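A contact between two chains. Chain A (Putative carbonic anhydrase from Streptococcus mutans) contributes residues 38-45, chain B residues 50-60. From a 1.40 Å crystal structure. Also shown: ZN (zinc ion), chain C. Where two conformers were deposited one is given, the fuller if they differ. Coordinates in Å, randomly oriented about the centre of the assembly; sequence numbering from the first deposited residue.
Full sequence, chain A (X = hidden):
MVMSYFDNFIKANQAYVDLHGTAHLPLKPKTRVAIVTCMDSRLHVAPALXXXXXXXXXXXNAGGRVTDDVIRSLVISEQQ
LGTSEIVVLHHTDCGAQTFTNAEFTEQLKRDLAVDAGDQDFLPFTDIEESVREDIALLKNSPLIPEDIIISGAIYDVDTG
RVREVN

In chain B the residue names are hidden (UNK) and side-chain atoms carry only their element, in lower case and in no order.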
# COMPACT_ATOMS: atom_id res chain seq x y z
N CYS A 38 3.55 4.95 3.84
CA CYS A 38 4.56 4.76 2.82
C CYS A 38 4.86 3.29 2.63
O CYS A 38 4.75 2.45 3.55
CB CYS A 38 5.81 5.52 3.29
SG CYS A 38 7.14 5.48 1.97
N MET A 39 5.35 2.98 1.43
CA MET A 39 5.88 1.67 1.02
C MET A 39 7.13 1.22 1.69
O MET A 39 7.58 0.06 1.53
CB MET A 39 6.03 1.64 -0.50
CG MET A 39 7.26 2.56 -0.89
SD MET A 39 7.27 2.77 -2.72
CE MET A 39 8.72 3.78 -2.87
N ASP A 40 7.77 2.14 2.46
CA ASP A 40 9.06 1.89 3.05
C ASP A 40 9.24 0.51 3.64
O ASP A 40 8.44 0.03 4.44
CB ASP A 40 9.33 2.94 4.13
CG ASP A 40 10.78 2.93 4.52
OD1 ASP A 40 11.15 2.19 5.49
OD2 ASP A 40 11.52 3.74 3.95
N SER A 41 10.33 -0.11 3.21
CA SER A 41 10.65 -1.52 3.60
C SER A 41 10.89 -1.69 5.08
O SER A 41 10.85 -2.83 5.60
CB SER A 41 11.88 -1.99 2.85
OG SER A 41 13.06 -1.24 3.25
N ARG A 42 11.16 -0.59 5.81
CA ARG A 42 11.49 -0.66 7.25
C ARG A 42 10.28 -0.43 8.11
O ARG A 42 10.41 -0.30 9.34
CB ARG A 42 12.55 0.37 7.59
CG ARG A 42 13.84 0.20 6.70
CD ARG A 42 14.71 1.44 6.73
NE ARG A 42 13.98 2.56 6.11
CZ ARG A 42 14.48 3.79 6.04
NH1 ARG A 42 15.73 4.06 6.50
NH2 ARG A 42 13.73 4.79 5.62
N LEU A 43 9.09 -0.38 7.51
CA LEU A 43 7.85 -0.27 8.23
C LEU A 43 7.00 -1.49 8.00
O LEU A 43 6.56 -1.73 6.84
CB LEU A 43 7.12 1.03 7.89
CG LEU A 43 5.68 1.18 8.39
CD1 LEU A 43 5.53 1.04 9.93
CD2 LEU A 43 5.11 2.44 7.88
N HIS A 44 6.84 -2.31 9.06
CA HIS A 44 5.88 -3.42 9.01
C HIS A 44 4.70 -2.99 9.86
O HIS A 44 4.82 -2.86 11.09
CB HIS A 44 6.54 -4.72 9.45
CG HIS A 44 7.46 -5.28 8.41
ND1 HIS A 44 8.17 -6.44 8.65
CD2 HIS A 44 7.75 -4.87 7.14
CE1 HIS A 44 8.88 -6.70 7.59
NE2 HIS A 44 8.66 -5.80 6.64
N VAL A 45 3.62 -2.62 9.18
CA VAL A 45 2.52 -1.89 9.81
C VAL A 45 1.84 -2.69 10.89
O VAL A 45 1.46 -2.15 11.95
CB VAL A 45 1.53 -1.46 8.71
CG1 VAL A 45 0.38 -0.78 9.34
CG2 VAL A 45 2.20 -0.54 7.75
N UNK B 50 7.76 -14.15 4.33
CA UNK B 50 9.02 -14.31 5.06
C UNK B 50 9.87 -13.09 5.10
O UNK B 50 11.11 -13.21 5.14
N UNK B 51 9.30 -11.86 5.04
CA UNK B 51 10.17 -10.66 4.99
C UNK B 51 10.65 -10.27 6.37
O UNK B 51 9.86 -10.14 7.30
c UNK B 51 8.65 -9.72 3.13
c UNK B 51 9.61 -10.09 1.99
c UNK B 51 9.34 -9.49 4.48
c UNK B 51 7.90 -8.42 2.77
N UNK B 52 11.95 -10.04 6.45
CA UNK B 52 12.50 -9.32 7.59
C UNK B 52 12.30 -7.82 7.43
O UNK B 52 12.11 -7.29 6.29
c UNK B 52 13.98 -9.61 7.68
N UNK B 53 12.35 -7.05 8.53
CA UNK B 53 12.30 -5.65 8.45
C UNK B 53 13.38 -5.13 7.53
O UNK B 53 14.51 -5.59 7.59
c UNK B 53 12.13 -3.23 11.45
c UNK B 53 12.41 -5.10 9.91
c UNK B 53 11.84 -3.75 10.05
c UNK B 53 10.33 -3.60 9.75
N UNK B 54 13.05 -4.24 6.58
CA UNK B 54 13.98 -3.76 5.62
C UNK B 54 14.09 -4.52 4.26
O UNK B 54 14.82 -4.11 3.39
N UNK B 55 13.32 -5.57 4.14
CA UNK B 55 13.53 -6.44 2.96
C UNK B 55 12.91 -5.93 1.64
O UNK B 55 13.59 -6.05 0.64
c UNK B 55 13.99 -8.74 3.88
o UNK B 55 13.56 -9.91 4.11
c UNK B 55 13.00 -7.82 3.19
o UNK B 55 15.13 -8.34 4.17
N UNK B 56 11.70 -5.38 1.66
CA UNK B 56 11.02 -5.11 0.39
C UNK B 56 10.10 -3.93 0.52
O UNK B 56 9.43 -3.73 1.57
c UNK B 56 10.21 -6.34 -0.04
N UNK B 57 9.98 -3.12 -0.51
CA UNK B 57 8.90 -2.11 -0.58
C UNK B 57 7.56 -2.84 -0.72
O UNK B 57 7.48 -3.85 -1.42
c UNK B 57 10.45 0.48 -0.32
n UNK B 57 11.46 1.37 -0.57
c UNK B 57 9.11 -1.16 -1.76
c UNK B 57 10.13 -0.15 -1.49
c UNK B 57 11.66 1.36 -1.90
n UNK B 57 10.93 0.40 -2.47
N UNK B 58 6.53 -2.29 -0.08
CA UNK B 58 5.20 -2.87 -0.14
C UNK B 58 4.20 -1.80 -0.55
O UNK B 58 4.05 -0.84 0.25
c UNK B 58 3.43 -4.17 1.09
c UNK B 58 4.81 -3.55 1.23
c UNK B 58 5.85 -4.61 1.61
c UNK B 58 5.67 -5.06 3.09
N UNK B 59 3.62 -1.91 -1.72
CA UNK B 59 2.64 -0.93 -2.25
C UNK B 59 1.29 -1.61 -2.14
O UNK B 59 1.15 -2.79 -2.50
c UNK B 59 4.10 0.72 -5.46
c UNK B 59 2.91 -0.57 -3.70
c UNK B 59 5.50 -0.53 -3.81
c UNK B 59 4.18 0.24 -3.97
N UNK B 60 0.28 -0.90 -1.66
CA UNK B 60 -1.04 -1.54 -1.46
C UNK B 60 -2.11 -0.55 -1.82
O UNK B 60 -2.11 0.64 -1.36
n UNK B 60 -1.39 -4.48 1.88
n UNK B 60 -2.64 -6.13 2.73
c UNK B 60 -1.64 -5.30 2.88
c UNK B 60 -0.09 -2.89 0.50
c UNK B 60 -1.25 -2.00 -0.01
c UNK B 60 -0.31 -3.48 1.92
n UNK B 60 -0.92 -5.36 3.95
ZN ZN C . 8.86 6.73 2.78
O HOH W 1 10.61 5.81 1.93
O HOH W 2 9.90 -5.02 4.13
O HOH W 3 12.76 1.36 2.27

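Position 50 of chain B has no side-chain atoms, lies beyond the reach of chain A and has a positive phi of 71° just after a helix, a conformation that favours glycine: Gly B50. Position 51 carries four carbons, forked at the second, and this side chain approaches the ring of His A44, as a leucine. Leu B51 brings its CB to 4.2 Å from His A44 CE1, while its carbonyl O lies at the edge of that ring, 3.6 Å from His A44 CE1.

A single carbon, directed away from chain A, makes position 52 Ala B52. Position 53 again has four carbons forked at the second, with one methyl over a face of the His A44 ring; this is Leu B53, whose CD1 sits 3.7 Å from the ring centroid of His A44 and 3.3 Å from Arg A42 O.

Position 54 lacks a side chain. With phi/psi of 92/-2, a CB would be jammed against the preceding carbonyl O, so the residue is Gly B54. Its N donates to Ser A41 O (2.8 Å), and its O accepts a weak hydrogen bond from Ser A41 OG (3.4 Å). At position 55 two carbons, the second bearing two oxygens, identify aspartate; Asp B55 OD2 accepts from Ala B52 N (2.8 Å), bracing the type II turn from Ala B52 to Asp B55.

Position 56 has one carbon, pointing away from chain A: Ala B56. Position 57 has one carbon and a five-membered ring of three carbons and two nitrogens, one face of which is covered by Met A39: a histidine. Met A39 CE lies 4.1 Å from the centroid of the His B57 ring, and Ser A41 N lies at its edge, 3.6 Å from His B57 CD2.

Four carbons forked at the first, one arm two carbons long, make position 58 isoleucine; Ile B58 N donates to Met A39 O (3.0 Å, 162°). Position 59, four carbons forked at the second, packs against Met A39 and is Leu B59, its CD1 3.9 Å from Met A39 SD. Position 60 has three carbons, a nitrogen and a carbon with two more nitrogens: Arg B60, which makes no contact with this stretch.

The contact rests on two backbone hydrogen bonds, to the carbonyls of Met A39 and Ser A41, and on a reciprocal arrangement in which each chain lays an aliphatic side chain over the other's histidine. Water 2 links the two chains further, donating to Ser A41 O (2.8 Å) and accepting from Ala B56 N (3.1 Å). Behind the interface, the salt bridge from Arg A42 NE to Asp A40 OD1 (2.9 Å) spans the chain A turn.

Chain B, residues 50-60: GLALGDAHILR
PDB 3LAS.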